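Local coordinates for glutamyl-tRNA synthetase (Methanothermobacter thermautotrophicus, PDB 3AII), which attaches glutamate to its tRNA in two steps, first activating the amino acid with ATP and then transferring it to the acceptor end, at residues Ala207-Ser212 against Leu219-Glu224; Tyr189-Thr192 against Glu197-Glu200; Thr174-Thr179 against Val252-Val257; Val235-Asp240 against Tyr307-Trp312. One frame throughout, in Å; residues are numbered along the deposited sequence.

Contact 1: Ala207-Ser212 against Leu219-Glu224. With ZN (zinc ion), chain D.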
loop_
_atom_site.group_PDB
_atom_site.type_symbol
_atom_site.label_atom_id
_atom_site.label_comp_id
_atom_site.label_asym_id
_atom_site.label_seq_id
_atom_site.Cartn_x
_atom_site.Cartn_y
_atom_site.Cartn_z
ATOM N N ALA A 207 5.763 35.094 -27.003
ATOM C CA ALA A 207 4.428 34.543 -27.218
ATOM C C ALA A 207 4.239 34.033 -28.640
ATOM O O ALA A 207 4.754 34.613 -29.597
ATOM C CB ALA A 207 3.370 35.579 -26.887
ATOM N N CYS A 208 3.498 32.938 -28.772
ATOM C CA CYS A 208 3.104 32.459 -30.085
ATOM C C CYS A 208 1.907 33.281 -30.535
ATOM O O CYS A 208 1.333 34.041 -29.752
ATOM C CB CYS A 208 2.757 30.965 -30.052
ATOM S SG CYS A 208 1.199 30.579 -29.199
ATOM N N HIS A 209 1.536 33.131 -31.799
ATOM C CA HIS A 209 0.397 33.854 -32.347
ATOM C C HIS A 209 -0.914 33.506 -31.639
ATOM O O HIS A 209 -1.789 34.355 -31.487
ATOM C CB HIS A 209 0.282 33.581 -33.850
ATOM C CG HIS A 209 -1.003 34.054 -34.453
ATOM N ND1 HIS A 209 -1.289 35.390 -34.638
ATOM C CD2 HIS A 209 -2.074 33.371 -34.916
ATOM C CE1 HIS A 209 -2.485 35.509 -35.187
ATOM N NE2 HIS A 209 -2.984 34.299 -35.364
ATOM N N CYS A 210 -1.040 32.254 -31.204
ATOM C CA CYS A 210 -2.289 31.765 -30.628
ATOM C C CYS A 210 -2.644 32.559 -29.369
ATOM O O CYS A 210 -3.820 32.734 -29.036
ATOM C CB CYS A 210 -2.158 30.281 -30.264
ATOM S SG CYS A 210 -1.441 29.229 -31.567
ATOM N N ARG A 211 -1.613 33.015 -28.671
ATOM C CA ARG A 211 -1.789 33.688 -27.390
ATOM C C ARG A 211 -2.494 35.031 -27.539
ATOM O O ARG A 211 -2.981 35.587 -26.556
ATOM C CB ARG A 211 -0.440 33.889 -26.704
ATOM C CG ARG A 211 -0.524 33.987 -25.189
ATOM C CD ARG A 211 0.824 34.358 -24.597
ATOM N NE ARG A 211 0.967 33.931 -23.205
ATOM C CZ ARG A 211 0.749 34.706 -22.146
ATOM N NH1 ARG A 211 0.365 35.969 -22.304
ATOM N NH2 ARG A 211 0.921 34.218 -20.924
ATOM N N SER A 212 -2.555 35.545 -28.767
ATOM C CA SER A 212 -3.170 36.847 -29.016
ATOM C C SER A 212 -4.616 36.752 -29.499
ATOM O O SER A 212 -5.279 37.779 -29.680
ATOM C CB SER A 212 -2.342 37.650 -30.031
ATOM O OG SER A 212 -2.427 37.073 -31.326
ATOM N N LEU A 219 -12.683 30.083 -28.961
ATOM C CA LEU A 219 -13.799 29.187 -28.704
ATOM C C LEU A 219 -14.033 28.295 -29.917
ATOM O O LEU A 219 -14.353 27.115 -29.785
ATOM C CB LEU A 219 -15.060 29.994 -28.372
ATOM C CG LEU A 219 -16.247 29.227 -27.792
ATOM C CD1 LEU A 219 -15.885 28.667 -26.421
ATOM C CD2 LEU A 219 -17.493 30.133 -27.710
ATOM N N GLN A 220 -13.870 28.873 -31.106
ATOM C CA GLN A 220 -13.978 28.104 -32.338
ATOM C C GLN A 220 -12.888 27.021 -32.416
ATOM O O GLN A 220 -13.169 25.880 -32.774
ATOM C CB GLN A 220 -13.908 29.040 -33.553
ATOM C CG GLN A 220 -13.758 28.322 -34.883
ATOM C CD GLN A 220 -14.978 27.521 -35.254
ATOM O OE1 GLN A 220 -16.100 27.856 -34.868
ATOM N NE2 GLN A 220 -14.771 26.454 -36.018
ATOM N N ARG A 221 -11.655 27.378 -32.074
ATOM C CA ARG A 221 -10.567 26.401 -32.079
ATOM C C ARG A 221 -10.823 25.311 -31.048
ATOM O O ARG A 221 -10.505 24.140 -31.272
ATOM C CB ARG A 221 -9.239 27.058 -31.744
ATOM C CG ARG A 221 -8.687 27.987 -32.830
ATOM C CD ARG A 221 -7.233 28.280 -32.508
ATOM N NE ARG A 221 -6.527 28.969 -33.587
ATOM C CZ ARG A 221 -5.212 29.151 -33.601
ATOM N NH1 ARG A 221 -4.474 28.686 -32.601
ATOM N NH2 ARG A 221 -4.632 29.785 -34.614
ATOM N N TRP A 222 -11.379 25.715 -29.911
ATOM C CA TRP A 222 -11.702 24.777 -28.835
ATOM C C TRP A 222 -12.694 23.748 -29.345
ATOM O O TRP A 222 -12.497 22.540 -29.178
ATOM C CB TRP A 222 -12.248 25.529 -27.606
ATOM C CG TRP A 222 -12.991 24.680 -26.593
ATOM C CD1 TRP A 222 -14.310 24.790 -26.238
ATOM C CD2 TRP A 222 -12.461 23.598 -25.824
ATOM N NE1 TRP A 222 -14.632 23.854 -25.297
ATOM C CE2 TRP A 222 -13.518 23.102 -25.018
ATOM C CE3 TRP A 222 -11.200 23.000 -25.731
ATOM C CZ2 TRP A 222 -13.351 22.047 -24.128
ATOM C CZ3 TRP A 222 -11.032 21.937 -24.850
ATOM C CH2 TRP A 222 -12.102 21.470 -24.061
ATOM N N ARG A 223 -13.748 24.217 -30.007
ATOM C CA ARG A 223 -14.784 23.309 -30.479
ATOM C C ARG A 223 -14.222 22.381 -31.544
ATOM O O ARG A 223 -14.605 21.210 -31.645
ATOM C CB ARG A 223 -15.992 24.107 -30.991
ATOM C CG ARG A 223 -16.771 24.733 -29.844
ATOM C CD ARG A 223 -18.072 25.389 -30.307
ATOM N NE ARG A 223 -18.896 25.753 -29.155
ATOM C CZ ARG A 223 -19.405 26.962 -28.942
ATOM N NH1 ARG A 223 -19.190 27.941 -29.812
ATOM N NH2 ARG A 223 -20.137 27.190 -27.860
ATOM N N GLU A 224 -13.251 22.883 -32.293
ATOM C CA GLU A 224 -12.639 22.084 -33.342
ATOM C C GLU A 224 -11.807 20.935 -32.787
ATOM O O GLU A 224 -11.682 19.892 -33.431
ATOM C CB GLU A 224 -11.764 22.957 -34.233
ATOM C CG GLU A 224 -12.544 23.965 -35.047
ATOM C CD GLU A 224 -11.625 24.885 -35.820
ATOM O OE1 GLU A 224 -12.125 25.862 -36.410
ATOM O OE2 GLU A 224 -10.401 24.622 -35.823
HETATM ZN ZN ZN D . 0.549 28.599 -30.443
#
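Arg221 lays the edge of its guanidinium group against the sulfur of Cys210. NH1 donates a hydrogen bond to Cys210 SG at 3.3 Å, with an N-H...S angle of 153°. The sulfur lies 11° out of the guanidinium plane, and the bond is somewhat bent. The arginine can reach this far because its chain runs extended from CG to NE, carrying the group from the helix to the zinc loop. NH1 also brushes Cys210 CB at 3.7 Å. Its strongest polar partner is Val190 O, on the neighbouring strand 188-191, so the same nitrogen serves a backbone carbonyl and a metal-bound sulfur. NH2 only comes near the edge of the His209 ring, 4.4 Å from His209 CD2. Cys208 SG and Cys210 SG each bind zinc at 2.4 Å. Cys191 and Cys193 complete the site. The positive guanidinium probably offsets part of the negative charge of the four-sulfur centre and makes Cys210 SG a weaker electron donor to the metal. With an alanine at Arg221, Cys210 SG and Val190 O would probably lose this donor, and a gap would open between helix 215-224 and the loop. Beyond the metal, Ser212 OG bonds His209 O at 2.8 Å, which ties down the turn holding Cys210. This is a four-cysteine zinc site, probably structural, with Arg221 in its second shell, donating to a ligand sulfur.

Contact 2: Tyr189-Thr192 against Glu197-Glu200. With ZN (zinc ion), chain D.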
loop_
_atom_site.group_PDB
_atom_site.type_symbol
_atom_site.label_atom_id
_atom_site.label_comp_id
_atom_site.label_asym_id
_atom_site.label_seq_id
_atom_site.Cartn_x
_atom_site.Cartn_y
_atom_site.Cartn_z
ATOM N N TYR A 189 -5.909 29.690 -23.978
ATOM C CA TYR A 189 -6.001 29.784 -25.426
ATOM C C TYR A 189 -5.770 28.429 -26.058
ATOM O O TYR A 189 -5.189 27.540 -25.425
ATOM C CB TYR A 189 -5.009 30.822 -25.971
ATOM C CG TYR A 189 -3.542 30.586 -25.671
ATOM C CD1 TYR A 189 -2.999 30.897 -24.428
ATOM C CD2 TYR A 189 -2.691 30.079 -26.644
ATOM C CE1 TYR A 189 -1.663 30.702 -24.171
ATOM C CE2 TYR A 189 -1.352 29.892 -26.395
ATOM C CZ TYR A 189 -0.837 30.201 -25.170
ATOM O OH TYR A 189 0.506 29.995 -24.933
ATOM N N VAL A 190 -6.247 28.260 -27.294
ATOM C CA VAL A 190 -5.982 27.021 -28.020
ATOM C C VAL A 190 -4.765 27.179 -28.912
ATOM O O VAL A 190 -4.767 27.989 -29.844
ATOM C CB VAL A 190 -7.165 26.573 -28.858
ATOM C CG1 VAL A 190 -6.821 25.252 -29.561
ATOM C CG2 VAL A 190 -8.407 26.415 -27.973
ATOM N N CYS A 191 -3.735 26.399 -28.616
ATOM C CA CYS A 191 -2.472 26.498 -29.331
ATOM C C CYS A 191 -2.346 25.373 -30.338
ATOM O O CYS A 191 -2.403 24.190 -29.987
ATOM C CB CYS A 191 -1.303 26.446 -28.362
ATOM S SG CYS A 191 0.296 26.631 -29.179
ATOM N N THR A 192 -2.155 25.766 -31.595
ATOM C CA THR A 192 -2.014 24.830 -32.700
ATOM C C THR A 192 -0.566 24.753 -33.184
ATOM O O THR A 192 -0.291 24.143 -34.215
ATOM C CB THR A 192 -2.897 25.260 -33.889
ATOM O OG1 THR A 192 -2.667 26.647 -34.173
ATOM C CG2 THR A 192 -4.375 25.060 -33.563
ATOM N N GLU A 197 8.413 24.077 -31.759
ATOM C CA GLU A 197 8.469 25.482 -32.132
ATOM C C GLU A 197 7.896 26.344 -31.008
ATOM O O GLU A 197 8.430 27.412 -30.699
ATOM C CB GLU A 197 7.725 25.734 -33.444
ATOM C CG GLU A 197 8.353 26.836 -34.291
ATOM C CD GLU A 197 7.364 27.915 -34.688
ATOM O OE1 GLU A 197 6.350 27.586 -35.342
ATOM O OE2 GLU A 197 7.604 29.096 -34.352
ATOM N N PHE A 198 6.819 25.870 -30.385
ATOM C CA PHE A 198 6.264 26.561 -29.229
ATOM C C PHE A 198 7.269 26.612 -28.087
ATOM O O PHE A 198 7.418 27.635 -27.416
ATOM C CB PHE A 198 4.969 25.896 -28.732
ATOM C CG PHE A 198 4.343 26.625 -27.580
ATOM C CD1 PHE A 198 4.650 26.280 -26.275
ATOM C CD2 PHE A 198 3.488 27.689 -27.806
ATOM C CE1 PHE A 198 4.104 26.973 -25.213
ATOM C CE2 PHE A 198 2.938 28.388 -26.745
ATOM C CZ PHE A 198 3.241 28.024 -25.451
ATOM N N ARG A 199 7.952 25.496 -27.854
ATOM C CA ARG A 199 8.899 25.411 -26.751
ATOM C C ARG A 199 10.033 26.418 -26.929
ATOM O O ARG A 199 10.473 27.053 -25.967
ATOM C CB ARG A 199 9.459 23.989 -26.642
ATOM C CG ARG A 199 10.440 23.787 -25.499
ATOM C CD ARG A 199 10.961 22.362 -25.478
ATOM N NE ARG A 199 11.978 22.170 -24.448
ATOM C CZ ARG A 199 12.508 20.994 -24.136
ATOM N NH1 ARG A 199 12.113 19.900 -24.771
ATOM N NH2 ARG A 199 13.431 20.910 -23.186
ATOM N N GLU A 200 10.501 26.564 -28.164
ATOM C CA GLU A 200 11.587 27.492 -28.457
ATOM C C GLU A 200 11.180 28.930 -28.119
ATOM O O GLU A 200 11.966 29.696 -27.557
ATOM C CB GLU A 200 11.998 27.376 -29.925
ATOM C CG GLU A 200 13.335 28.016 -30.253
ATOM C CD GLU A 200 13.702 27.866 -31.716
ATOM O OE1 GLU A 200 12.799 27.992 -32.571
ATOM O OE2 GLU A 200 14.892 27.625 -32.011
HETATM ZN ZN ZN D . 0.549 28.599 -30.443
#
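Cys191 SG and Tyr189 OH both come up against the ring of Phe198, one from the zinc site and one from beside it. Cys191 has SG anti to the backbone N (chi1 -178°), which sends the sulfur from strand 188-191 toward helix 195-203. There it binds zinc at 2.4 Å and also approaches Phe198 CD2 at 3.6 Å. The sulfur stands obliquely to the ring, 4.5 Å from the centroid of Phe198, in a sulfur-aromatic contact. The CD2 edge of Phe198 comes to rest about 4.1 Å from the zinc ion. Tyr189 takes a different torsion from that of Cys191: CG sits between the backbone N and the carbonyl carbon (chi1 59°). Its ring therefore reaches across from the strand and meets Phe198 from the opposite direction. The two rings meet at their edges. Tyr189 OH lies 3.4 Å from Phe198 CZ, near the plane of the phenylalanine ring. The hydroxyl hydrogen-bonds Asp250. Phe198 also has a cation-pi partner, Arg236 on the next strand. No hydrogen bond joins the two segments. Strand and helix are held by aromatic edges and a metal-bound sulfur. Such apolar cover is likely to shield the Cys191 thiolate from water on this side.

Contact 3: Thr174-Thr179 against Val252-Val257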
loop_
_atom_site.group_PDB
_atom_site.type_symbol
_atom_site.label_atom_id
_atom_site.label_comp_id
_atom_site.label_asym_id
_atom_site.label_seq_id
_atom_site.Cartn_x
_atom_site.Cartn_y
_atom_site.Cartn_z
ATOM N N THR A 174 -18.066 19.139 -17.220
ATOM C CA THR A 174 -17.699 20.164 -16.257
ATOM C C THR A 174 -16.349 20.770 -16.647
ATOM O O THR A 174 -16.176 21.998 -16.654
ATOM C CB THR A 174 -17.642 19.578 -14.834
ATOM O OG1 THR A 174 -18.962 19.158 -14.447
ATOM C CG2 THR A 174 -17.122 20.600 -13.840
ATOM N N TYR A 175 -15.385 19.910 -16.977
ATOM C CA TYR A 175 -14.085 20.428 -17.401
ATOM C C TYR A 175 -14.214 21.239 -18.683
ATOM O O TYR A 175 -13.494 22.209 -18.869
ATOM C CB TYR A 175 -13.057 19.304 -17.568
ATOM C CG TYR A 175 -12.971 18.415 -16.356
ATOM C CD1 TYR A 175 -12.747 18.958 -15.089
ATOM C CD2 TYR A 175 -13.080 17.043 -16.473
ATOM C CE1 TYR A 175 -12.673 18.148 -13.977
ATOM C CE2 TYR A 175 -13.007 16.224 -15.371
ATOM C CZ TYR A 175 -12.809 16.785 -14.129
ATOM O OH TYR A 175 -12.749 15.966 -13.031
ATOM N N TYR A 176 -15.105 20.822 -19.580
ATOM C CA TYR A 176 -15.309 21.575 -20.827
ATOM C C TYR A 176 -15.949 22.931 -20.542
ATOM O O TYR A 176 -15.546 23.946 -21.104
ATOM C CB TYR A 176 -16.183 20.770 -21.798
ATOM C CG TYR A 176 -15.607 19.436 -22.237
ATOM C CD1 TYR A 176 -14.242 19.164 -22.156
ATOM C CD2 TYR A 176 -16.438 18.449 -22.751
ATOM C CE1 TYR A 176 -13.737 17.939 -22.549
ATOM C CE2 TYR A 176 -15.948 17.220 -23.144
ATOM C CZ TYR A 176 -14.593 16.970 -23.056
ATOM O OH TYR A 176 -14.125 15.746 -23.479
ATOM N N GLU A 177 -16.945 22.937 -19.660
ATOM C CA GLU A 177 -17.620 24.165 -19.236
ATOM C C GLU A 177 -16.615 25.165 -18.685
ATOM O O GLU A 177 -16.617 26.361 -19.052
ATOM C CB GLU A 177 -18.665 23.845 -18.158
ATOM C CG GLU A 177 -19.416 25.067 -17.639
ATOM C CD GLU A 177 -20.249 24.754 -16.402
ATOM O OE1 GLU A 177 -20.520 23.557 -16.155
ATOM O OE2 GLU A 177 -20.625 25.700 -15.675
ATOM N N TYR A 178 -15.746 24.689 -17.802
ATOM C CA TYR A 178 -14.781 25.589 -17.190
ATOM C C TYR A 178 -13.615 25.939 -18.102
ATOM O O TYR A 178 -12.976 26.950 -17.898
ATOM C CB TYR A 178 -14.361 25.121 -15.784
ATOM C CG TYR A 178 -15.481 25.427 -14.828
ATOM C CD1 TYR A 178 -15.602 26.688 -14.268
ATOM C CD2 TYR A 178 -16.478 24.495 -14.575
ATOM C CE1 TYR A 178 -16.660 27.003 -13.437
ATOM C CE2 TYR A 178 -17.556 24.812 -13.747
ATOM C CZ TYR A 178 -17.625 26.072 -13.185
ATOM O OH TYR A 178 -18.677 26.400 -12.357
ATOM N N THR A 179 -13.354 25.110 -19.112
ATOM C CA THR A 179 -12.414 25.511 -20.165
ATOM C C THR A 179 -12.965 26.714 -20.937
ATOM O O THR A 179 -12.236 27.675 -21.200
ATOM C CB THR A 179 -12.130 24.355 -21.136
ATOM O OG1 THR A 179 -11.425 23.328 -20.427
ATOM C CG2 THR A 179 -11.268 24.827 -22.307
ATOM N N VAL A 252 -0.163 23.176 -20.180
ATOM C CA VAL A 252 -1.276 22.560 -20.900
ATOM C C VAL A 252 -2.394 22.067 -19.979
ATOM O O VAL A 252 -2.158 21.281 -19.055
ATOM C CB VAL A 252 -0.777 21.371 -21.743
ATOM C CG1 VAL A 252 -1.937 20.635 -22.381
ATOM C CG2 VAL A 252 0.186 21.857 -22.808
ATOM N N SER A 253 -3.615 22.529 -20.245
ATOM C CA SER A 253 -4.781 22.130 -19.459
ATOM C C SER A 253 -5.647 21.076 -20.131
ATOM O O SER A 253 -6.363 20.344 -19.445
ATOM C CB SER A 253 -5.646 23.343 -19.107
ATOM O OG SER A 253 -6.147 23.985 -20.276
ATOM N N MET A 254 -5.623 21.015 -21.462
ATOM C CA MET A 254 -6.440 20.039 -22.209
ATOM C C MET A 254 -5.657 19.478 -23.378
ATOM O O MET A 254 -4.975 20.233 -24.079
ATOM C CB MET A 254 -7.692 20.695 -22.811
ATOM C CG MET A 254 -8.784 21.088 -21.871
ATOM S SD MET A 254 -9.650 19.586 -21.299
ATOM C CE MET A 254 -10.993 20.269 -20.336
ATOM N N ARG A 255 -5.790 18.170 -23.608
ATOM C CA ARG A 255 -5.140 17.520 -24.742
ATOM C C ARG A 255 -6.111 16.596 -25.456
ATOM O O ARG A 255 -7.171 16.272 -24.930
ATOM C CB ARG A 255 -3.925 16.721 -24.283
ATOM C CG ARG A 255 -4.263 15.643 -23.276
ATOM C CD ARG A 255 -3.070 14.809 -22.880
ATOM N NE ARG A 255 -3.476 13.696 -22.033
ATOM C CZ ARG A 255 -2.628 12.841 -21.474
ATOM N NH1 ARG A 255 -3.082 11.851 -20.717
ATOM N NH2 ARG A 255 -1.322 12.978 -21.672
ATOM N N ILE A 256 -5.734 16.172 -26.658
ATOM C CA ILE A 256 -6.557 15.254 -27.429
ATOM C C ILE A 256 -5.930 13.867 -27.334
ATOM O O ILE A 256 -4.737 13.721 -27.581
ATOM C CB ILE A 256 -6.622 15.685 -28.907
ATOM C CG1 ILE A 256 -7.205 17.101 -29.037
ATOM C CG2 ILE A 256 -7.451 14.678 -29.705
ATOM C CD1 ILE A 256 -7.004 17.749 -30.413
ATOM N N VAL A 257 -6.725 12.867 -26.957
ATOM C CA VAL A 257 -6.245 11.490 -26.834
ATOM C C VAL A 257 -7.241 10.582 -27.522
ATOM O O VAL A 257 -8.428 10.590 -27.186
ATOM C CB VAL A 257 -6.141 11.052 -25.360
ATOM C CG1 VAL A 257 -5.585 9.615 -25.245
ATOM C CG2 VAL A 257 -5.294 12.041 -24.565
HETATM O O HOH W 1 -8.764 24.292 -19.780
#
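Met254 meets Tyr175, Tyr176 and Thr179 where a helix packs on one strand of a four-stranded antiparallel sheet. The axes of helix segment 174-179 and strand 252-256 approach to 10.3 Å, their directions 123° apart. The strand carries a classic beta bulge, where Ser253 and Met254 both face Val235. The apolar part rests on Met254. Its chain bends at chi2 (-73°), which turns the methyl group CE toward the helix. CE touches Tyr175 CB at 3.6 Å and meets the edge of the Tyr176 ring at CD1, 3.9 Å away. The two tyrosine hydroxyls bond elsewhere, Tyr175 to Asp281 and Tyr176 to Val270 O. Polar bonds flank this methyl: Met254 CE lies 3.1 Å from Thr179 OG1. Thr179 OG1 donates to Tyr175 O within the helix, so that carbonyl accepts twice, from OG1 and from Thr179 N, on opposite faces of its plane. A water links the segments: it donates to Thr179 OG1 at 2.9 Å and lies 2.7 Å from Ser253 OG.

Contact 4: Val235-Asp240 against Tyr307-Trp312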
loop_
_atom_site.group_PDB
_atom_site.type_symbol
_atom_site.label_atom_id
_atom_site.label_comp_id
_atom_site.label_asym_id
_atom_site.label_seq_id
_atom_site.Cartn_x
_atom_site.Cartn_y
_atom_site.Cartn_z
ATOM N N VAL A 235 -5.038 23.059 -25.200
ATOM C CA VAL A 235 -5.368 24.290 -24.497
ATOM C C VAL A 235 -4.253 24.593 -23.504
ATOM O O VAL A 235 -3.816 23.704 -22.759
ATOM C CB VAL A 235 -6.721 24.177 -23.739
ATOM C CG1 VAL A 235 -7.047 25.485 -23.012
ATOM C CG2 VAL A 235 -7.851 23.842 -24.695
ATOM N N ARG A 236 -3.785 25.840 -23.515
ATOM C CA ARG A 236 -2.749 26.301 -22.590
ATOM C C ARG A 236 -3.293 27.381 -21.674
ATOM O O ARG A 236 -4.033 28.253 -22.109
ATOM C CB ARG A 236 -1.554 26.853 -23.374
ATOM C CG ARG A 236 -0.815 25.777 -24.145
ATOM C CD ARG A 236 0.380 26.351 -24.903
ATOM N NE ARG A 236 1.128 25.267 -25.547
ATOM C CZ ARG A 236 1.968 24.460 -24.909
ATOM N NH1 ARG A 236 2.195 24.608 -23.612
ATOM N NH2 ARG A 236 2.598 23.501 -25.572
ATOM N N VAL A 237 -2.942 27.295 -20.397
ATOM C CA VAL A 237 -3.342 28.313 -19.441
ATOM C C VAL A 237 -2.371 29.477 -19.587
ATOM O O VAL A 237 -1.167 29.267 -19.638
ATOM C CB VAL A 237 -3.265 27.765 -18.020
ATOM C CG1 VAL A 237 -3.632 28.842 -17.005
ATOM C CG2 VAL A 237 -4.185 26.545 -17.878
ATOM N N LYS A 238 -2.877 30.703 -19.651
ATOM C CA LYS A 238 -1.970 31.840 -19.722
ATOM C C LYS A 238 -1.380 32.076 -18.342
ATOM O O LYS A 238 -2.112 32.330 -17.391
ATOM C CB LYS A 238 -2.702 33.093 -20.217
ATOM C CG LYS A 238 -3.224 32.981 -21.647
ATOM C CD LYS A 238 -3.838 34.293 -22.148
ATOM C CE LYS A 238 -4.395 34.109 -23.554
ATOM N NZ LYS A 238 -4.898 35.384 -24.185
ATOM N N THR A 239 -0.058 31.967 -18.227
ATOM C CA THR A 239 0.610 32.271 -16.969
ATOM C C THR A 239 1.589 33.418 -17.188
ATOM O O THR A 239 1.174 34.513 -17.538
ATOM C CB THR A 239 1.295 31.039 -16.363
ATOM O OG1 THR A 239 2.359 30.599 -17.216
ATOM C CG2 THR A 239 0.271 29.911 -16.210
ATOM N N ASP A 240 2.871 33.159 -16.979
ATOM C CA ASP A 240 3.914 34.158 -17.175
ATOM C C ASP A 240 4.957 33.536 -18.084
ATOM O O ASP A 240 5.598 32.561 -17.707
ATOM C CB ASP A 240 4.536 34.527 -15.826
ATOM C CG ASP A 240 5.839 35.304 -15.964
ATOM O OD1 ASP A 240 6.132 35.806 -17.067
ATOM O OD2 ASP A 240 6.574 35.413 -14.958
ATOM N N TYR A 307 -6.880 29.499 -10.515
ATOM C CA TYR A 307 -7.708 30.101 -9.474
ATOM C C TYR A 307 -7.765 31.607 -9.709
ATOM O O TYR A 307 -8.823 32.212 -9.678
ATOM C CB TYR A 307 -7.142 29.818 -8.080
ATOM C CG TYR A 307 -7.380 28.415 -7.551
ATOM C CD1 TYR A 307 -8.587 28.082 -6.944
ATOM C CD2 TYR A 307 -6.397 27.442 -7.653
ATOM C CE1 TYR A 307 -8.806 26.804 -6.439
ATOM C CE2 TYR A 307 -6.609 26.141 -7.154
ATOM C CZ TYR A 307 -7.819 25.843 -6.556
ATOM O OH TYR A 307 -8.040 24.581 -6.054
ATOM N N ARG A 308 -6.602 32.190 -9.960
ATOM C CA ARG A 308 -6.484 33.611 -10.285
ATOM C C ARG A 308 -7.411 34.036 -11.420
ATOM O O ARG A 308 -8.236 34.962 -11.284
ATOM C CB ARG A 308 -5.044 33.919 -10.701
ATOM C CG ARG A 308 -4.064 34.106 -9.568
ATOM C CD ARG A 308 -2.744 34.611 -10.126
ATOM N NE ARG A 308 -2.954 35.518 -11.254
ATOM C CZ ARG A 308 -1.971 36.072 -11.955
ATOM N NH1 ARG A 308 -2.247 36.881 -12.968
ATOM N NH2 ARG A 308 -0.712 35.819 -11.637
ATOM N N HIS A 309 -7.265 33.368 -12.558
ATOM C CA HIS A 309 -8.015 33.716 -13.752
ATOM C C HIS A 309 -9.510 33.554 -13.591
ATOM O O HIS A 309 -10.276 34.320 -14.166
ATOM C CB HIS A 309 -7.548 32.886 -14.951
ATOM C CG HIS A 309 -6.241 33.331 -15.517
ATOM N ND1 HIS A 309 -5.944 34.660 -15.737
ATOM C CD2 HIS A 309 -5.165 32.629 -15.939
ATOM C CE1 HIS A 309 -4.734 34.757 -16.258
ATOM N NE2 HIS A 309 -4.242 33.539 -16.395
ATOM N N LEU A 310 -9.919 32.559 -12.812
ATOM C CA LEU A 310 -11.342 32.284 -12.621
ATOM C C LEU A 310 -11.952 33.084 -11.459
ATOM O O LEU A 310 -13.168 33.045 -11.232
ATOM C CB LEU A 310 -11.557 30.779 -12.444
ATOM C CG LEU A 310 -11.328 29.965 -13.729
ATOM C CD1 LEU A 310 -11.165 28.467 -13.427
ATOM C CD2 LEU A 310 -12.447 30.201 -14.738
ATOM N N GLY A 311 -11.108 33.806 -10.733
ATOM C CA GLY A 311 -11.563 34.612 -9.609
ATOM C C GLY A 311 -11.918 33.774 -8.392
ATOM O O GLY A 311 -12.876 34.065 -7.677
ATOM N N TRP A 312 -11.136 32.726 -8.162
ATOM C CA TRP A 312 -11.381 31.790 -7.070
ATOM C C TRP A 312 -10.282 31.876 -6.024
ATOM O O TRP A 312 -9.106 32.037 -6.350
ATOM C CB TRP A 312 -11.384 30.359 -7.605
ATOM C CG TRP A 312 -12.493 30.007 -8.555
ATOM C CD1 TRP A 312 -13.648 30.702 -8.802
ATOM C CD2 TRP A 312 -12.555 28.830 -9.359
ATOM N NE1 TRP A 312 -14.418 30.022 -9.721
ATOM C CE2 TRP A 312 -13.763 28.874 -10.080
ATOM C CE3 TRP A 312 -11.702 27.736 -9.533
ATOM C CZ2 TRP A 312 -14.137 27.866 -10.962
ATOM C CZ3 TRP A 312 -12.068 26.746 -10.415
ATOM C CH2 TRP A 312 -13.277 26.818 -11.120
#
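Val237, Lys238 and His309 make a junction, one hydrogen bond and one apolar contact, between the end of strand 234-237, in the four-stranded antiparallel sheet, and the C-terminal turn of helix 299-310. That helix stops in a Schellman motif. Gly311 has positive phi, and its N bonds Arg308 O while Trp312 N bonds Tyr307 O. Along the first segment, Val235 and Arg236 belong to the sheet and serve its other strands. Val237 is the first to meet the helix: its CG1 lies 4.2 Å from His309 CD2, near the plane of the ring. Lys238 comes next and carries the bond. Its carbonyl O accepts from His309 NE2 at 2.6 Å, with an N-H...O angle of 157°. The oxygen lies almost in the imidazole plane, and the donor is tilted 18° from the carbonyl plane. His309 has CG anti to the carbonyl carbon (chi1 -76°), which aims its NE2 edge at Lys238 O. On the lysine side chain, CB stands 4.1 Å from His309 NE2. The lysine chain runs extended beyond CG to place NZ on Arg211 O, in the zinc loop. A leucine in place of His309 would probably leave Lys238 O without this donor and weaken the tie between helix end and strand. Past Lys238, Thr239 OG1 bonds Ile248 O and Asp250 N.

How the contacts relate
Contacts 2 and 3 are buried, while contacts 1 and 4 are partly open at the surface. Contacts 1 and 2 share the zinc ion. Contact 2 joins helix 195-203 to strand 188-191; contact 1 joins helix 215-224 to the zinc loop. Contacts 2, 3 and 4 all reach the same antiparallel sheet through adjoining strands. Contact 1 joins them through Trp222, which packs on Tyr176, Met254 and Val235. Chemistry follows place: metal-bound sulfur meets a charged group in contact 1 and an aromatic ring in contact 2; in contact 3 a methionine methyl packs on the helix beside a bridging water; contact 4, on the strand between those of contacts 2 and 3, rests mainly on one side-chain to backbone bond.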